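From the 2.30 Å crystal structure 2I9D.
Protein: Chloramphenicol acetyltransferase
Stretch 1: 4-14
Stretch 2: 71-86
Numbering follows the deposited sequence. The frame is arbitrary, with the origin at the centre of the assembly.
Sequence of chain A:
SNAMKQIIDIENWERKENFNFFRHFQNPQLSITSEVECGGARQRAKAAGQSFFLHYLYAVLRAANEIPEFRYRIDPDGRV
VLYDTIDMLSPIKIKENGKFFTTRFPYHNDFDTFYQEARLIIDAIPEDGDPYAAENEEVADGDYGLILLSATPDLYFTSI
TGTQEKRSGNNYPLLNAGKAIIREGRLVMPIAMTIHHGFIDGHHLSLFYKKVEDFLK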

# COMPACT_ATOMS: atom_id res chain seq x y z
N MSE A 4 5.92 -0.73 31.37
CA MSE A 4 4.82 -1.29 32.22
C MSE A 4 3.71 -1.96 31.40
O MSE A 4 3.06 -1.32 30.58
CB MSE A 4 4.25 -0.22 33.15
CG MSE A 4 5.04 0.00 34.44
SE MSE A 4 4.98 -1.55 35.70
CE MSE A 4 6.58 -2.59 35.14
N LYS A 5 3.50 -3.26 31.67
CA LYS A 5 2.77 -4.13 30.77
C LYS A 5 2.29 -5.42 31.48
O LYS A 5 2.79 -5.76 32.55
CB LYS A 5 3.68 -4.50 29.60
CG LYS A 5 4.94 -5.22 30.06
CD LYS A 5 6.05 -5.24 29.05
CE LYS A 5 7.25 -5.96 29.64
NZ LYS A 5 8.37 -6.08 28.70
N GLN A 6 1.35 -6.13 30.86
CA GLN A 6 0.89 -7.44 31.34
C GLN A 6 1.23 -8.53 30.34
O GLN A 6 0.94 -8.39 29.15
CB GLN A 6 -0.62 -7.48 31.55
CG GLN A 6 -1.26 -6.26 32.23
CD GLN A 6 -2.78 -6.20 32.00
OE1 GLN A 6 -3.37 -5.11 31.97
NE2 GLN A 6 -3.40 -7.37 31.83
N ILE A 7 1.81 -9.62 30.80
CA ILE A 7 1.90 -10.83 29.99
C ILE A 7 0.46 -11.35 29.85
O ILE A 7 -0.27 -11.46 30.84
CB ILE A 7 2.87 -11.88 30.61
CG1 ILE A 7 4.32 -11.39 30.56
CG2 ILE A 7 2.84 -13.19 29.85
CD1 ILE A 7 4.62 -10.13 31.31
N ILE A 8 0.03 -11.59 28.62
CA ILE A 8 -1.35 -12.00 28.37
C ILE A 8 -1.47 -13.50 28.48
O ILE A 8 -0.69 -14.23 27.88
CB ILE A 8 -1.88 -11.44 27.01
CG1 ILE A 8 -2.45 -10.04 27.23
CG2 ILE A 8 -2.95 -12.34 26.39
CD1 ILE A 8 -1.94 -9.12 26.25
N ASP A 9 -2.46 -13.95 29.26
CA ASP A 9 -2.84 -15.35 29.31
C ASP A 9 -3.55 -15.71 28.00
O ASP A 9 -4.73 -15.40 27.81
CB ASP A 9 -3.72 -15.63 30.54
CG ASP A 9 -4.20 -17.10 30.62
OD1 ASP A 9 -3.61 -18.03 29.99
OD2 ASP A 9 -5.21 -17.31 31.33
N ILE A 10 -2.81 -16.37 27.12
CA ILE A 10 -3.29 -16.75 25.80
C ILE A 10 -4.55 -17.62 25.82
O ILE A 10 -5.38 -17.53 24.90
CB ILE A 10 -2.16 -17.44 24.98
CG1 ILE A 10 -0.96 -16.48 24.78
CG2 ILE A 10 -2.67 -17.95 23.62
CD1 ILE A 10 -1.28 -15.16 24.04
N GLU A 11 -4.70 -18.46 26.86
CA GLU A 11 -5.83 -19.40 26.92
C GLU A 11 -7.15 -18.68 27.10
O GLU A 11 -8.12 -18.97 26.42
CB GLU A 11 -5.62 -20.44 28.01
CG GLU A 11 -5.78 -21.87 27.47
CD GLU A 11 -4.92 -22.11 26.22
OE1 GLU A 11 -5.50 -22.51 25.17
OE2 GLU A 11 -3.69 -21.87 26.27
N ASN A 12 -7.18 -17.72 28.01
CA ASN A 12 -8.20 -16.69 28.01
C ASN A 12 -7.84 -15.70 26.87
O ASN A 12 -7.25 -16.14 25.88
CB ASN A 12 -8.31 -16.11 29.41
CG ASN A 12 -8.60 -17.22 30.45
OD1 ASN A 12 -9.56 -17.98 30.32
ND2 ASN A 12 -7.72 -17.34 31.44
N TRP A 13 -8.16 -14.42 26.94
CA TRP A 13 -7.90 -13.54 25.75
C TRP A 13 -8.78 -13.90 24.54
O TRP A 13 -8.66 -14.98 23.95
CB TRP A 13 -6.41 -13.48 25.32
CG TRP A 13 -6.08 -12.35 24.30
CD1 TRP A 13 -6.62 -11.09 24.27
CD2 TRP A 13 -5.12 -12.40 23.21
NE1 TRP A 13 -6.08 -10.37 23.23
CE2 TRP A 13 -5.16 -11.14 22.57
CE3 TRP A 13 -4.26 -13.38 22.72
CZ2 TRP A 13 -4.36 -10.83 21.45
CZ3 TRP A 13 -3.45 -13.07 21.61
CH2 TRP A 13 -3.51 -11.81 20.99
N GLU A 14 -9.64 -12.96 24.20
CA GLU A 14 -10.63 -13.13 23.13
C GLU A 14 -10.01 -13.37 21.74
O GLU A 14 -10.66 -13.96 20.87
CB GLU A 14 -11.61 -11.95 23.11
CG GLU A 14 -10.99 -10.55 23.24
CD GLU A 14 -12.06 -9.44 23.27
OE1 GLU A 14 -13.27 -9.76 23.36
OE2 GLU A 14 -11.70 -8.25 23.22
N ARG A 71 -2.26 -1.61 21.65
CA ARG A 71 -1.26 -1.64 22.71
C ARG A 71 -0.62 -3.02 22.84
O ARG A 71 0.28 -3.20 23.67
CB ARG A 71 -1.90 -1.22 24.04
CG ARG A 71 -2.18 0.31 24.11
CD ARG A 71 -2.30 0.82 25.55
NE ARG A 71 -3.69 1.02 25.90
CZ ARG A 71 -4.43 0.18 26.61
NH1 ARG A 71 -3.90 -0.92 27.11
NH2 ARG A 71 -5.70 0.47 26.83
N TYR A 72 -1.11 -3.98 22.05
CA TYR A 72 -0.62 -5.34 22.07
C TYR A 72 0.65 -5.44 21.23
O TYR A 72 0.70 -4.88 20.12
CB TYR A 72 -1.67 -6.31 21.50
CG TYR A 72 -2.78 -6.65 22.47
CD1 TYR A 72 -2.86 -7.91 23.06
CD2 TYR A 72 -3.75 -5.68 22.82
CE1 TYR A 72 -3.88 -8.20 23.96
CE2 TYR A 72 -4.76 -5.96 23.72
CZ TYR A 72 -4.82 -7.22 24.29
OH TYR A 72 -5.85 -7.49 25.17
N ARG A 73 1.65 -6.14 21.78
CA ARG A 73 2.94 -6.35 21.15
C ARG A 73 3.43 -7.79 21.32
O ARG A 73 2.99 -8.50 22.24
CB ARG A 73 3.99 -5.39 21.72
CG ARG A 73 3.65 -3.92 21.63
CD ARG A 73 3.79 -3.34 20.19
NE ARG A 73 3.43 -1.92 20.16
CZ ARG A 73 2.19 -1.43 19.99
NH1 ARG A 73 1.15 -2.22 19.81
NH2 ARG A 73 2.00 -0.12 19.97
N ILE A 74 4.29 -8.23 20.41
CA ILE A 74 5.01 -9.46 20.60
C ILE A 74 6.33 -8.98 21.17
O ILE A 74 7.12 -8.31 20.47
CB ILE A 74 5.25 -10.24 19.27
CG1 ILE A 74 3.93 -10.58 18.56
CG2 ILE A 74 6.11 -11.49 19.54
CD1 ILE A 74 4.07 -11.45 17.29
N ASP A 75 6.57 -9.28 22.45
CA ASP A 75 7.80 -8.84 23.13
C ASP A 75 9.06 -9.56 22.62
O ASP A 75 8.96 -10.54 21.88
CB ASP A 75 7.63 -8.97 24.65
CG ASP A 75 7.47 -7.61 25.35
OD1 ASP A 75 7.47 -6.53 24.68
OD2 ASP A 75 7.37 -7.63 26.61
N PRO A 76 10.27 -9.04 22.96
CA PRO A 76 11.52 -9.65 22.49
C PRO A 76 11.60 -11.16 22.69
O PRO A 76 12.13 -11.87 21.85
CB PRO A 76 12.61 -8.93 23.30
CG PRO A 76 12.00 -7.64 23.69
CD PRO A 76 10.52 -7.81 23.76
N ASP A 77 11.05 -11.65 23.79
CA ASP A 77 11.04 -13.08 24.12
C ASP A 77 9.93 -13.86 23.40
O ASP A 77 9.74 -15.06 23.64
CB ASP A 77 10.91 -13.26 25.64
CG ASP A 77 9.65 -12.60 26.21
OD1 ASP A 77 8.94 -11.86 25.48
OD2 ASP A 77 9.38 -12.82 27.42
N GLY A 78 9.21 -13.19 22.50
CA GLY A 78 8.15 -13.83 21.71
C GLY A 78 6.80 -13.94 22.41
O GLY A 78 5.89 -14.55 21.88
N ARG A 79 6.66 -13.35 23.59
CA ARG A 79 5.39 -13.40 24.32
C ARG A 79 4.47 -12.23 23.98
O ARG A 79 4.92 -11.08 23.89
CB ARG A 79 5.60 -13.45 25.85
CG ARG A 79 6.28 -14.76 26.32
CD ARG A 79 6.47 -14.82 27.83
NE ARG A 79 7.19 -13.66 28.37
CZ ARG A 79 7.18 -13.29 29.65
NH1 ARG A 79 6.47 -13.97 30.55
NH2 ARG A 79 7.86 -12.21 30.04
N VAL A 80 3.18 -12.52 23.82
CA VAL A 80 2.18 -11.50 23.66
C VAL A 80 2.02 -10.72 24.96
O VAL A 80 1.80 -11.31 26.02
CB VAL A 80 0.83 -12.07 23.18
CG1 VAL A 80 -0.26 -10.97 23.10
CG2 VAL A 80 1.01 -12.77 21.85
N VAL A 81 2.16 -9.40 24.86
CA VAL A 81 2.05 -8.48 25.97
C VAL A 81 1.12 -7.32 25.64
O VAL A 81 0.92 -6.98 24.47
CB VAL A 81 3.43 -7.92 26.40
CG1 VAL A 81 4.34 -9.05 26.88
CG2 VAL A 81 4.09 -7.18 25.24
N LEU A 82 0.57 -6.69 26.67
CA LEU A 82 -0.25 -5.51 26.50
C LEU A 82 0.39 -4.42 27.35
O LEU A 82 0.49 -4.59 28.55
CB LEU A 82 -1.70 -5.81 26.94
CG LEU A 82 -2.66 -4.63 27.20
CD1 LEU A 82 -2.99 -3.87 25.92
CD2 LEU A 82 -3.96 -5.05 27.91
N TYR A 83 0.85 -3.33 26.73
CA TYR A 83 1.46 -2.20 27.45
C TYR A 83 0.39 -1.27 28.06
O TYR A 83 -0.63 -1.02 27.44
CB TYR A 83 2.41 -1.40 26.52
CG TYR A 83 3.75 -2.07 26.27
CD1 TYR A 83 4.89 -1.74 27.02
CD2 TYR A 83 3.87 -3.06 25.31
CE1 TYR A 83 6.14 -2.40 26.78
CE2 TYR A 83 5.08 -3.71 25.07
CZ TYR A 83 6.21 -3.39 25.80
OH TYR A 83 7.39 -4.07 25.53
N ASP A 84 0.64 -0.75 29.26
CA ASP A 84 -0.30 0.19 29.89
C ASP A 84 -0.40 1.41 29.00
O ASP A 84 -1.48 1.93 28.77
CB ASP A 84 0.21 0.68 31.27
CG ASP A 84 0.17 -0.42 32.38
OD1 ASP A 84 -0.07 -1.62 32.10
OD2 ASP A 84 0.40 -0.02 33.56
N THR A 85 0.76 1.88 28.53
CA THR A 85 0.86 3.16 27.85
C THR A 85 1.78 3.03 26.61
O THR A 85 2.78 2.29 26.63
CB THR A 85 1.35 4.26 28.84
OG1 THR A 85 0.32 4.51 29.79
CG2 THR A 85 1.67 5.57 28.15
N ILE A 86 1.42 3.78 25.57
CA ILE A 86 2.13 3.80 24.30
C ILE A 86 2.68 5.20 24.07
O ILE A 86 1.94 6.19 24.16
CB ILE A 86 1.18 3.38 23.13
CG1 ILE A 86 0.63 1.96 23.37
CG2 ILE A 86 1.86 3.48 21.75
CD1 ILE A 86 1.70 0.88 23.59
O HOH W 1 8.99 -3.57 28.05
O HOH W 2 1.79 -13.99 26.54

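A short strand added to a β-hairpin shows how a regular backbone ladder can set side chains of very different shape into register. In this chloramphenicol acetyltransferase, residues 5–7 run antiparallel to strand 80–83, the second arm of a hairpin whose first arm is 72–74 and whose connection includes a type I turn from Asp75 to Gly78. The strand directions differ by 156°, and the axes approach to 4.6 Å.

The ladder has four rungs. Asp84 N donates to Met4 O (2.8 Å), Gln6 N to Leu82 O (2.9 Å), Leu82 N to Gln6 O (3.0 Å) and Ile8 N to Val80 O (3.2 Å), all nearly straight. Gln6 and Leu82 form the hydrogen-bonded pair; Lys5 with Tyr83 and Ile7 with Val81 are non-hydrogen-bonded pairs. Just past strand 5–7, a water donates to both Ile8 O (2.8 Å) and Val80 O (2.7 Å), tying the two stretches together where they begin to diverge.

Alternation then sorts the side chains. On the face carrying Lys5, Ile7, Tyr83 and Val81, the extended Lys5 chain lies along the Tyr83 ring, with CB over one ring face and CD 4.1 Å from the ring centroid, off-centre. The flat ring thus supports the aliphatic part of the lysine while its charged end reaches Asp75, where Lys5 NZ and Asp75 OD2 form a salt bridge at 2.8 Å. Tyr83 OH bonds to the other carboxylate oxygen, Asp75 OD1, at 2.6 Å, and a water accepts from Lys5 NZ (2.7 Å) while donating to Tyr83 OH (3.0 Å). Further along, Ile7 CG1 sits over one face of the Arg79 guanidinium, 3.4 Å from Arg79 NH1; Arg79 NE is itself held by Asp77 OD2 in a 2.5 Å salt bridge.

Past Ile8, stretch 1 leaves the ladder but keeps packing against the hairpin. The main bump is Ile8 itself, the last residue to bond to it: its CD1 fits among Tyr72 CE1 (3.1 Å), Leu82 CB (3.4 Å) and Val80 CG1 (4.0 Å), a hollow built from both hairpin arms. Val80 is in turn a small knob for later residues, its CB meeting Ile10 CD1 at 3.8 Å and its CG1 lying over one face of the Trp13 ring, 4.0 Å from Trp13 CH2. Trp13 also adjoins Tyr72, the planes only 11° apart but slid so that the rings barely overlap. The general lesson is that backbone bonds set the register, while complementary shapes extend the contact beyond it; ladder and packing together bury 789 Å², both sides summed.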